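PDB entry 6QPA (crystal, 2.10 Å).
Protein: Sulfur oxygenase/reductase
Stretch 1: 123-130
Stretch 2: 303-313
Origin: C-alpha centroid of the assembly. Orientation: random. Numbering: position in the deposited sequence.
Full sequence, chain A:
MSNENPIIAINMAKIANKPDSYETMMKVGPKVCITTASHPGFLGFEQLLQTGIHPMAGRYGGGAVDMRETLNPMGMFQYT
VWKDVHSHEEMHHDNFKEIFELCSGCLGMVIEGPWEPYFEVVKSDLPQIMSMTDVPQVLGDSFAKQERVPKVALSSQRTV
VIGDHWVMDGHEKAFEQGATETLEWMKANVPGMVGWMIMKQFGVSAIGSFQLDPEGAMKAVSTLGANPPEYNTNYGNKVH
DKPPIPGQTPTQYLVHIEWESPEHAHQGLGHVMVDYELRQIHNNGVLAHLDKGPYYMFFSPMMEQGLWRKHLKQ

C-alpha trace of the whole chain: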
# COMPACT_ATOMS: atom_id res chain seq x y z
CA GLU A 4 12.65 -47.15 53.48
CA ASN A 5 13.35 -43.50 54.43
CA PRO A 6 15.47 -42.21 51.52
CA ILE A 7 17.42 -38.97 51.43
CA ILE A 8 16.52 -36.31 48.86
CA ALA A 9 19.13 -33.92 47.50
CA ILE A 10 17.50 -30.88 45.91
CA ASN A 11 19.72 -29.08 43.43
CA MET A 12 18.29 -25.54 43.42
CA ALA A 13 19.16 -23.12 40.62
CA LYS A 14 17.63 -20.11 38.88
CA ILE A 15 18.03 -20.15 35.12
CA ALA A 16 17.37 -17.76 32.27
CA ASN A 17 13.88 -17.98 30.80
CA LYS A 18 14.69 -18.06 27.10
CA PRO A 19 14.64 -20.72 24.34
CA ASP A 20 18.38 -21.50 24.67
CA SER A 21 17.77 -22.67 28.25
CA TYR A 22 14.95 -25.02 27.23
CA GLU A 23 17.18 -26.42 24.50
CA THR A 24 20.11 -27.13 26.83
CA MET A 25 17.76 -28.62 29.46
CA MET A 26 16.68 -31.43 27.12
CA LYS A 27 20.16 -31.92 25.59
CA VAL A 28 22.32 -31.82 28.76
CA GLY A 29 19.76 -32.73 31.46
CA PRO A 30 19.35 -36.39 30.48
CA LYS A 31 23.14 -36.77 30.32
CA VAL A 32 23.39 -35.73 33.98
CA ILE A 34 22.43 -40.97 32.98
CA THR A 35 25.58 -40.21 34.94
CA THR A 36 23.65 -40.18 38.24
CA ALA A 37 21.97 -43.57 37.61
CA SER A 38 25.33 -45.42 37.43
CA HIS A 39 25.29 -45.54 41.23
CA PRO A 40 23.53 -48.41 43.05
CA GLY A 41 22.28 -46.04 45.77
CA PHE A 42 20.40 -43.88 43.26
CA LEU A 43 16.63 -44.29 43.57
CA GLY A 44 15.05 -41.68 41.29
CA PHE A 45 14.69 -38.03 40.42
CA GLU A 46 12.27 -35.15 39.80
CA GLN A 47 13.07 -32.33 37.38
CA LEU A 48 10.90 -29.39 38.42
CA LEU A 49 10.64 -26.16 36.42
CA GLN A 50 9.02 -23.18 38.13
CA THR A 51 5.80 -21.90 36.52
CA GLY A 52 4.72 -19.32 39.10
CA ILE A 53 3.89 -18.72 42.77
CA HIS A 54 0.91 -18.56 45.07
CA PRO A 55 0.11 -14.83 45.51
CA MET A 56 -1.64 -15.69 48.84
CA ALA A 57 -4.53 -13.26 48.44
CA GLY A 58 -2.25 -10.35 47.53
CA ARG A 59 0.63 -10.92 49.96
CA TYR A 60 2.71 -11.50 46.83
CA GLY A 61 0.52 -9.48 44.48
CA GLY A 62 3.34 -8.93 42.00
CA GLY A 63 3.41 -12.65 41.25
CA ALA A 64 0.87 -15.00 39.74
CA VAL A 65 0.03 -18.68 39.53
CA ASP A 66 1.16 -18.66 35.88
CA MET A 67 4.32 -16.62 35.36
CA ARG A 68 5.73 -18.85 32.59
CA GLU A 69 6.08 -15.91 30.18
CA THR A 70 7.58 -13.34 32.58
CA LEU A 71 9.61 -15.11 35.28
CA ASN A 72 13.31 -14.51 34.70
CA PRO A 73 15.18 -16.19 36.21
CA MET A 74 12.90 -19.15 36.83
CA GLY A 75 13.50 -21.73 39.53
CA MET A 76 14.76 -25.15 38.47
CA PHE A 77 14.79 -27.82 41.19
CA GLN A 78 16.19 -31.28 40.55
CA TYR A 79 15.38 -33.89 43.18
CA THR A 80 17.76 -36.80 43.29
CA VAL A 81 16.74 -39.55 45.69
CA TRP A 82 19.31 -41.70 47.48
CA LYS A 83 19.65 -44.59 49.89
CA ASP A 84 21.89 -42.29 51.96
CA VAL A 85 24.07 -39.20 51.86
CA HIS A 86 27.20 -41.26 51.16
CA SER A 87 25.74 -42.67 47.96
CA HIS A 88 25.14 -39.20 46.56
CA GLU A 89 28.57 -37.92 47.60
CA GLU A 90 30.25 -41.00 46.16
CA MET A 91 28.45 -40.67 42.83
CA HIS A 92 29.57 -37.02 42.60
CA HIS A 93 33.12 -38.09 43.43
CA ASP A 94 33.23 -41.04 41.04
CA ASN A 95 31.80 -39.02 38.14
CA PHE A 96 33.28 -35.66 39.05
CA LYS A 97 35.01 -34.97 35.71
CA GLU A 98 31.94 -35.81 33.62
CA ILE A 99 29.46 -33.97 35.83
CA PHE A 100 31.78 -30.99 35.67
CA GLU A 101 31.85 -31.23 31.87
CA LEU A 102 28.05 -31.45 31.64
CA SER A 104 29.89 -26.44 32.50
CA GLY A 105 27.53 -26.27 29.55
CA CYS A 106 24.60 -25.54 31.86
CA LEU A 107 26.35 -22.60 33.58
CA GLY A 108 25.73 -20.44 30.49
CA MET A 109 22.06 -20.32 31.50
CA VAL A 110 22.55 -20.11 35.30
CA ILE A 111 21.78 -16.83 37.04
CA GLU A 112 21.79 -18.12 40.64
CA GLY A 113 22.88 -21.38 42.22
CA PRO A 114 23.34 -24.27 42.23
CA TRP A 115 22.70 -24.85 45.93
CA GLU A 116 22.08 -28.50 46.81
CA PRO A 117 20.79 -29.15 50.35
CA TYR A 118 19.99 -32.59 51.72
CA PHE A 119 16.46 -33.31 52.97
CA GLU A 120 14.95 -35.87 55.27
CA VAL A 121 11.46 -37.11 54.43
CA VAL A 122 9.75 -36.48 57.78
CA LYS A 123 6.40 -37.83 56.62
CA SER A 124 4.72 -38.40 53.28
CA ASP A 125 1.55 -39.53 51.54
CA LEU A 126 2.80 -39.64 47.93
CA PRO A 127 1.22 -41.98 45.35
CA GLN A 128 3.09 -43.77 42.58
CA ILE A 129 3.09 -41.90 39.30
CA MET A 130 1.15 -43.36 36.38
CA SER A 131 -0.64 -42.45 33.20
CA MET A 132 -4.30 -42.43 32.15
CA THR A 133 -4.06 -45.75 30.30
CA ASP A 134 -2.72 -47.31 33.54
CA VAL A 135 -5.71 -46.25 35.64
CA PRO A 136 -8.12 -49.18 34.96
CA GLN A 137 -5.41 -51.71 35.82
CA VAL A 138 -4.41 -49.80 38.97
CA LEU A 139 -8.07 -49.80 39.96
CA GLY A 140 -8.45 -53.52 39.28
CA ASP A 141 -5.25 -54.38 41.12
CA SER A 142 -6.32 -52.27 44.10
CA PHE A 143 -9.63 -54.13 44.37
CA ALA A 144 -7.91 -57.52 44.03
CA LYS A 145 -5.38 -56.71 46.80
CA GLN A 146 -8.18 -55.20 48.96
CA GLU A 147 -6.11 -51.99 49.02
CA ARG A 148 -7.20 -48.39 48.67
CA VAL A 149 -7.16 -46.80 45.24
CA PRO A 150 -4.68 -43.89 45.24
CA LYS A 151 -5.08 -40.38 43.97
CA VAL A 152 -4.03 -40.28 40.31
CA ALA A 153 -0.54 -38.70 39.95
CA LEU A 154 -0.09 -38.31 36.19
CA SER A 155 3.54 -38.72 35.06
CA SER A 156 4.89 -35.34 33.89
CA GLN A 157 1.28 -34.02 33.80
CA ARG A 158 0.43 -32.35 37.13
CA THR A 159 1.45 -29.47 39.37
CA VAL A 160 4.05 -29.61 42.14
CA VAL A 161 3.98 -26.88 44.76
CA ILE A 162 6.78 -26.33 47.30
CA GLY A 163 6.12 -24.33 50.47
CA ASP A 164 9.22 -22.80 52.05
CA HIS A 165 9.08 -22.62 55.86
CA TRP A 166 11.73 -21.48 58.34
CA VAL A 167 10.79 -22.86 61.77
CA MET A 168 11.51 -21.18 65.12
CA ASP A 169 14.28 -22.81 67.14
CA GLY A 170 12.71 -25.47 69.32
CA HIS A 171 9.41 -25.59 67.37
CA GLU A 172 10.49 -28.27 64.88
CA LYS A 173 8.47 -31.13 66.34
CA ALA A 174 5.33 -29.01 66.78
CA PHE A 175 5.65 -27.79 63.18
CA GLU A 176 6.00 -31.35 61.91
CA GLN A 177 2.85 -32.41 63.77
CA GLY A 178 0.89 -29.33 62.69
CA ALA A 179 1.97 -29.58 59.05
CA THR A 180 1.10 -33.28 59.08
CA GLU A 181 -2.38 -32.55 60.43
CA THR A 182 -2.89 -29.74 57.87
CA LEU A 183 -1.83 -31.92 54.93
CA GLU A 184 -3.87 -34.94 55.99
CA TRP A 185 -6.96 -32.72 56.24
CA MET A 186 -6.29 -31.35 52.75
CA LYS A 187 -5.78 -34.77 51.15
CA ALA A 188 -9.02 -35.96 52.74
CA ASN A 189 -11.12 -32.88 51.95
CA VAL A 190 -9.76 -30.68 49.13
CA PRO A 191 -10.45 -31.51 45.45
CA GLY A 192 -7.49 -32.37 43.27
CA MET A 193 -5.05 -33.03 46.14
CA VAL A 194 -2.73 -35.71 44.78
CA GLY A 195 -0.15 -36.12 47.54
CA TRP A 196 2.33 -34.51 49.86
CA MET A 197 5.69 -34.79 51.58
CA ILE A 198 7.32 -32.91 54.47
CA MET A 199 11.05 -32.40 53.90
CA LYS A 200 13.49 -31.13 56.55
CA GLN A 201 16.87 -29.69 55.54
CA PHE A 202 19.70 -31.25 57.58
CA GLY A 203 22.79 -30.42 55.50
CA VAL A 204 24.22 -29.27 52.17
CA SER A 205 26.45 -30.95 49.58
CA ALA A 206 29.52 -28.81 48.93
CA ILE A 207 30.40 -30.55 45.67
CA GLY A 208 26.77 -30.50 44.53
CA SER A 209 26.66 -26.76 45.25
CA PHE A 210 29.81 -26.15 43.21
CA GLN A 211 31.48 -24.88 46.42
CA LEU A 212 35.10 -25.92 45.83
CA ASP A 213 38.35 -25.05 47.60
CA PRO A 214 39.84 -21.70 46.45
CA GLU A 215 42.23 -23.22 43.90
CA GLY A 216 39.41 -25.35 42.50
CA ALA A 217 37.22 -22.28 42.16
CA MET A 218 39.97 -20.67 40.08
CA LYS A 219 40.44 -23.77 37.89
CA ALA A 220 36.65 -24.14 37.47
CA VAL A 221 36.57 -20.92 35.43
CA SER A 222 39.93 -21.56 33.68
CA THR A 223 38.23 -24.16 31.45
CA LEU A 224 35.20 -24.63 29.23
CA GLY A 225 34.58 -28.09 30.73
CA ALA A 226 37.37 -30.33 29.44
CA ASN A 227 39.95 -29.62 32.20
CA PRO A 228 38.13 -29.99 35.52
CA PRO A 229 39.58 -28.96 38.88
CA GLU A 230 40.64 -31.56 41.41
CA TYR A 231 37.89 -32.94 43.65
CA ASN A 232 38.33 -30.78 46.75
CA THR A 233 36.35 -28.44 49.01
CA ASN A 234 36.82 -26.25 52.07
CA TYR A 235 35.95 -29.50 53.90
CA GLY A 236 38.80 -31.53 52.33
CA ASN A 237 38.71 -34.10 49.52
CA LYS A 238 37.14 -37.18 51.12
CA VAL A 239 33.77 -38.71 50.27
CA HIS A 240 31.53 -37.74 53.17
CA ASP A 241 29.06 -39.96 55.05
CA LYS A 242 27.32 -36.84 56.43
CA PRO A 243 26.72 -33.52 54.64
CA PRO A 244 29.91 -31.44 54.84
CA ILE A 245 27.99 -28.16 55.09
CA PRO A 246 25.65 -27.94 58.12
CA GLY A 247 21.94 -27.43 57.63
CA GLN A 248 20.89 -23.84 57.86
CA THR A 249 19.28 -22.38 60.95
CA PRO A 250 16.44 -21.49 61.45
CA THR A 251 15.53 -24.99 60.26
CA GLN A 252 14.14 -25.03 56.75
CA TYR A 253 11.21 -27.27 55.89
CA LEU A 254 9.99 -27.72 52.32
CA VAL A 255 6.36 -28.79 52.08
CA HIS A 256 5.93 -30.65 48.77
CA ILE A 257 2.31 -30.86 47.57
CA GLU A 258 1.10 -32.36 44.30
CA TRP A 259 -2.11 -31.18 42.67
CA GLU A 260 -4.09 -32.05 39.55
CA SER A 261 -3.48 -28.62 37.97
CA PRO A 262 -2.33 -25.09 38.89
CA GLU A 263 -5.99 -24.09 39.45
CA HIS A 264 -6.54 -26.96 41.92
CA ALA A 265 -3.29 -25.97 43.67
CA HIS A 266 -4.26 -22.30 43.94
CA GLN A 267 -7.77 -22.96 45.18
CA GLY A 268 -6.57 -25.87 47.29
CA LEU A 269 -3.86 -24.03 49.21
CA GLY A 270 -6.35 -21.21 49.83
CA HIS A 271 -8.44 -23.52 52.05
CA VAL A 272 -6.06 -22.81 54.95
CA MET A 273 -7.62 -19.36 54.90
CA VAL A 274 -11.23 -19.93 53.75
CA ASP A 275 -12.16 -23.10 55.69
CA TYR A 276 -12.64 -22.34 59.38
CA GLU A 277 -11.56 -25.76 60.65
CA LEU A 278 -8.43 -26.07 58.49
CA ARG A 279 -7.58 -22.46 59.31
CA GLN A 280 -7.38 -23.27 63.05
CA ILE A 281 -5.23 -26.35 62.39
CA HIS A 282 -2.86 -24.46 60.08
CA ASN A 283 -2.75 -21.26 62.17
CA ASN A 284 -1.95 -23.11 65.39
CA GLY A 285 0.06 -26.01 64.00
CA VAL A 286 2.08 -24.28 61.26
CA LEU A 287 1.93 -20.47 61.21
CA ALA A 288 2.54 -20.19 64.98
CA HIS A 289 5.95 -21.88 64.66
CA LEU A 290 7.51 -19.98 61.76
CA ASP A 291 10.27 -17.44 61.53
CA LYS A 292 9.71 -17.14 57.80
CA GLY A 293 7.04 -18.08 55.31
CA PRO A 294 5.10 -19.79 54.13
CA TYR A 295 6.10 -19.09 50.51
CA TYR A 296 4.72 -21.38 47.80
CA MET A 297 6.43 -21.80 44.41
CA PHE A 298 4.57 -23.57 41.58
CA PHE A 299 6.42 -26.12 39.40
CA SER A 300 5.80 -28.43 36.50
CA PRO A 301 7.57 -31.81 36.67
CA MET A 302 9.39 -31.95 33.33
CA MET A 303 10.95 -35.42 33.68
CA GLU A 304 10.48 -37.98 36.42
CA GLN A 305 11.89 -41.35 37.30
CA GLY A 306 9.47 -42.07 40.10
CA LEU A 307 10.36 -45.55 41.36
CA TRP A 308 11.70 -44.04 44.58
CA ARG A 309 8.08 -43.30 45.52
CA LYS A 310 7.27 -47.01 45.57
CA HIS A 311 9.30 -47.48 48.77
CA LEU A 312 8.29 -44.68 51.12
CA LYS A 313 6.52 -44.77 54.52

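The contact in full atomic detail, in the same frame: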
# COMPACT_ATOMS: atom_id res chain seq x y z
N LYS A 123 7.62 -37.07 56.80
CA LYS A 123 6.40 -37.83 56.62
C LYS A 123 5.92 -37.59 55.20
O LYS A 123 6.20 -36.54 54.60
CB LYS A 123 5.33 -37.42 57.64
CG LYS A 123 4.37 -38.53 57.91
CD LYS A 123 4.00 -38.63 59.38
CE LYS A 123 3.11 -39.85 59.60
NZ LYS A 123 1.92 -39.85 58.68
N SER A 124 5.17 -38.55 54.65
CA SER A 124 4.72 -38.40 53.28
C SER A 124 3.44 -39.20 53.10
O SER A 124 3.13 -40.11 53.87
CB SER A 124 5.76 -38.87 52.28
OG SER A 124 5.83 -40.29 52.28
N ASP A 125 2.67 -38.78 52.10
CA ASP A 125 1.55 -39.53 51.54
C ASP A 125 1.60 -39.22 50.04
O ASP A 125 0.86 -38.36 49.54
CB ASP A 125 0.22 -39.16 52.17
CG ASP A 125 -0.93 -40.01 51.64
OD1 ASP A 125 -0.70 -40.90 50.80
OD2 ASP A 125 -2.08 -39.75 52.04
N LEU A 126 2.52 -39.89 49.34
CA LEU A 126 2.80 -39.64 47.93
C LEU A 126 2.45 -40.89 47.14
O LEU A 126 3.06 -41.94 47.36
CB LEU A 126 4.26 -39.32 47.71
CG LEU A 126 4.75 -37.88 47.66
CD1 LEU A 126 6.20 -37.88 47.16
CD2 LEU A 126 3.85 -37.02 46.77
N PRO A 127 1.52 -40.82 46.19
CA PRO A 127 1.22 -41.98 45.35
C PRO A 127 2.28 -42.22 44.29
O PRO A 127 3.05 -41.32 43.93
CB PRO A 127 -0.11 -41.61 44.69
CG PRO A 127 -0.18 -40.12 44.73
CD PRO A 127 0.81 -39.60 45.76
N GLN A 128 2.29 -43.44 43.76
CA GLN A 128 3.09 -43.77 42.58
C GLN A 128 2.60 -42.99 41.36
O GLN A 128 1.41 -42.73 41.19
CB GLN A 128 3.02 -45.28 42.28
CG GLN A 128 3.62 -46.16 43.38
CD GLN A 128 3.50 -47.66 43.10
OE1 GLN A 128 2.99 -48.08 42.06
NE2 GLN A 128 3.91 -48.48 44.07
N ILE A 129 3.54 -42.61 40.49
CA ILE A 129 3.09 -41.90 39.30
C ILE A 129 2.63 -42.91 38.25
O ILE A 129 3.02 -44.08 38.25
CB ILE A 129 4.17 -40.95 38.74
CG1 ILE A 129 5.42 -41.70 38.30
CG2 ILE A 129 4.53 -39.88 39.79
CD1 ILE A 129 6.41 -40.78 37.61
N MET A 130 1.73 -42.48 37.38
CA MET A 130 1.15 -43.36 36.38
C MET A 130 0.61 -42.51 35.25
O MET A 130 0.72 -41.28 35.26
CB MET A 130 0.04 -44.24 36.96
CG MET A 130 -1.11 -43.41 37.54
SD MET A 130 -2.44 -44.41 38.28
CE MET A 130 -1.73 -44.83 39.86
N MET A 303 10.53 -34.03 33.85
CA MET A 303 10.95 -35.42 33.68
C MET A 303 10.91 -36.03 35.06
O MET A 303 11.18 -35.35 36.04
CB MET A 303 12.37 -35.55 33.10
CG MET A 303 12.58 -34.84 31.77
SD MET A 303 14.15 -35.27 30.98
CE MET A 303 14.75 -33.64 30.50
N GLU A 304 10.52 -37.30 35.14
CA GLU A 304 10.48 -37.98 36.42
C GLU A 304 10.92 -39.41 36.22
O GLU A 304 10.57 -40.04 35.22
CB GLU A 304 9.08 -38.00 37.03
CG GLU A 304 8.39 -36.67 37.07
CD GLU A 304 7.03 -36.79 37.71
OE1 GLU A 304 6.04 -36.89 36.95
OE2 GLU A 304 6.96 -36.82 38.96
N GLN A 305 11.72 -39.91 37.16
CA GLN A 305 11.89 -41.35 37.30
C GLN A 305 11.42 -41.61 38.73
O GLN A 305 12.12 -41.32 39.71
CB GLN A 305 13.32 -41.82 36.95
CG GLN A 305 14.18 -42.47 38.01
CD GLN A 305 13.78 -43.87 38.42
OE1 GLN A 305 12.60 -44.18 38.63
NE2 GLN A 305 14.78 -44.73 38.57
N GLY A 306 10.18 -42.09 38.84
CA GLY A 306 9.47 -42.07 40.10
C GLY A 306 9.49 -43.35 40.91
O GLY A 306 8.71 -43.47 41.85
N LEU A 307 10.39 -44.30 40.60
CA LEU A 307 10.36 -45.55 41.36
C LEU A 307 10.73 -45.38 42.83
O LEU A 307 10.36 -46.21 43.65
CB LEU A 307 11.24 -46.61 40.69
CG LEU A 307 10.37 -47.27 39.60
CD1 LEU A 307 10.69 -46.75 38.18
CD2 LEU A 307 10.35 -48.80 39.70
N TRP A 308 11.43 -44.31 43.18
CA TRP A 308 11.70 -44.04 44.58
C TRP A 308 10.42 -43.90 45.40
O TRP A 308 10.41 -44.19 46.60
CB TRP A 308 12.54 -42.78 44.69
CG TRP A 308 11.82 -41.55 44.22
CD1 TRP A 308 11.73 -41.09 42.94
CD2 TRP A 308 11.09 -40.63 45.04
NE1 TRP A 308 11.00 -39.92 42.92
CE2 TRP A 308 10.61 -39.62 44.20
CE3 TRP A 308 10.83 -40.55 46.41
CZ2 TRP A 308 9.85 -38.55 44.67
CZ3 TRP A 308 10.09 -39.49 46.88
CH2 TRP A 308 9.62 -38.50 46.02
N ARG A 309 9.33 -43.44 44.78
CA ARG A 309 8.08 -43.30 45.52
C ARG A 309 7.56 -44.63 46.01
O ARG A 309 6.90 -44.69 47.05
CB ARG A 309 7.01 -42.64 44.67
CG ARG A 309 7.37 -41.31 44.11
CD ARG A 309 6.29 -40.89 43.10
NE ARG A 309 6.43 -39.47 42.95
CZ ARG A 309 5.49 -38.57 43.18
NH1 ARG A 309 4.24 -38.91 43.52
NH2 ARG A 309 5.83 -37.30 43.03
N LYS A 310 7.84 -45.71 45.27
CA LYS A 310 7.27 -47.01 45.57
C LYS A 310 7.71 -47.53 46.93
O LYS A 310 6.99 -48.34 47.52
CB LYS A 310 7.63 -48.03 44.47
CG LYS A 310 6.93 -47.80 43.13
CD LYS A 310 6.77 -49.10 42.30
CE LYS A 310 6.10 -48.83 40.93
NZ LYS A 310 5.55 -50.04 40.22
N HIS A 311 8.85 -47.09 47.44
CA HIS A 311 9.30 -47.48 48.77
C HIS A 311 9.48 -46.23 49.63
O HIS A 311 10.59 -45.77 49.88
CB HIS A 311 10.58 -48.33 48.71
CG HIS A 311 11.53 -47.95 47.61
ND1 HIS A 311 12.44 -46.92 47.74
CD2 HIS A 311 11.72 -48.47 46.38
CE1 HIS A 311 13.14 -46.82 46.63
NE2 HIS A 311 12.73 -47.75 45.78
N LEU A 312 8.35 -45.69 50.09
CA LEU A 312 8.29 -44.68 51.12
C LEU A 312 7.58 -45.27 52.35
O LEU A 312 7.36 -46.48 52.43
CB LEU A 312 7.58 -43.42 50.61
CG LEU A 312 8.38 -42.50 49.70
CD1 LEU A 312 7.50 -41.43 49.12
CD2 LEU A 312 9.53 -41.89 50.48
N LYS A 313 7.20 -44.39 53.28
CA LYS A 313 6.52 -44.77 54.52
C LYS A 313 7.38 -45.76 55.29
O LYS A 313 8.60 -45.80 55.09
CB LYS A 313 5.13 -45.38 54.24
CG LYS A 313 4.15 -44.46 53.51
CD LYS A 313 2.84 -44.30 54.29
CE LYS A 313 2.61 -45.41 55.32
NZ LYS A 313 2.21 -46.70 54.69
O HOH W 1 7.33 -41.53 54.70
O HOH W 2 5.96 -43.86 41.19

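The two stretches lie far apart in sequence and run in opposite directions past each other. Ser-124 lies nearest Lys-313, Gln-128 nearest Arg-309, and Ile-129 nearest Gly-306, with CA to CA distances of 6.7, 5.8 and 6.4 Å in that order. Stretch 1 leaves a strand after Asp-125 and continues through a loop. Stretch 2 has a short strand at Glu-304 and Gln-305, then coils through a helix-like turn at 307-310.

That turn is held by a few backbone bonds. Arg-309 N donates to Gly-306 O at 3.0 Å, and Lys-310 N donates to Leu-307 O at 3.0 Å. The bond from His-311 N to Trp-308 O is weak, at 3.4 Å. At its start, the side chain of Gln-305 reaches forward along the chain, and Gln-305 OE1 accepts from Leu-307 N at 3.0 Å.

No direct backbone-to-backbone hydrogen bond joins the stretches. A water bridges them instead. The water accepts from Ile-129 N at 2.8 Å and donates to Gly-306 O at 2.9 Å. Gly-306 O thus serves both this water and Arg-309 N.

Arg-309 is the centre of the contact and has the largest area covered by the other stretch. The CA-to-CB bond of Arg-309 points toward stretch 1. Arg-309 NH1 donates to Pro-127 O at 2.7 Å. The angle at the hydrogen is 161°, so the bond is short and nearly straight. The carbonyl oxygen lies at the edge of the guanidinium, near its plane, where the N-H groups point. The faces of the group cannot donate in this way, and they take apolar neighbours. Ile-129 CG2 lies over one face, 3.7 Å from Arg-309 NE. Leu-126 CD1 lies over the opposite face. The group is therefore sandwiched between two aliphatic side chains while its edge bonds to the backbone. Both NH1 and NH2 also have hydrogen-bond partners elsewhere in the structure.

Leu-126 makes further apolar contacts. Leu-126 CD1 meets Trp-308 CH2 at 3.7 Å, approaching the ring obliquely. The CA-to-CB bond of Trp-308 points away from stretch 1, but the end of the indole comes back to reach this leucine. Leu-126 CB also packs on Leu-312 CD1 at 4.1 Å.

Ile-129 fills the other end of the contact. Ile-129 CD1 lies 3.9 Å from Glu-304 CB and 4.2 Å from Gly-306 CA. The absence of a side chain at Gly-306 makes room for it. A CB there would fall 2.9 Å from Ile-129 CD1, which is a clash.

Near the chain end, Ser-124 OG touches Leu-312 CD1 at 3.8 Å. Ser-124 OG is also hydrogen-bonded to a second water at 3.1 Å, and that water accepts a weak bond from Lys-313 N at 3.2 Å. On the exposed side, Gln-128 NE2 approaches Lys-310 CG at 3.2 Å. This is a close contact with the aliphatic part of the lysine, whose NZ is bonded elsewhere in the structure.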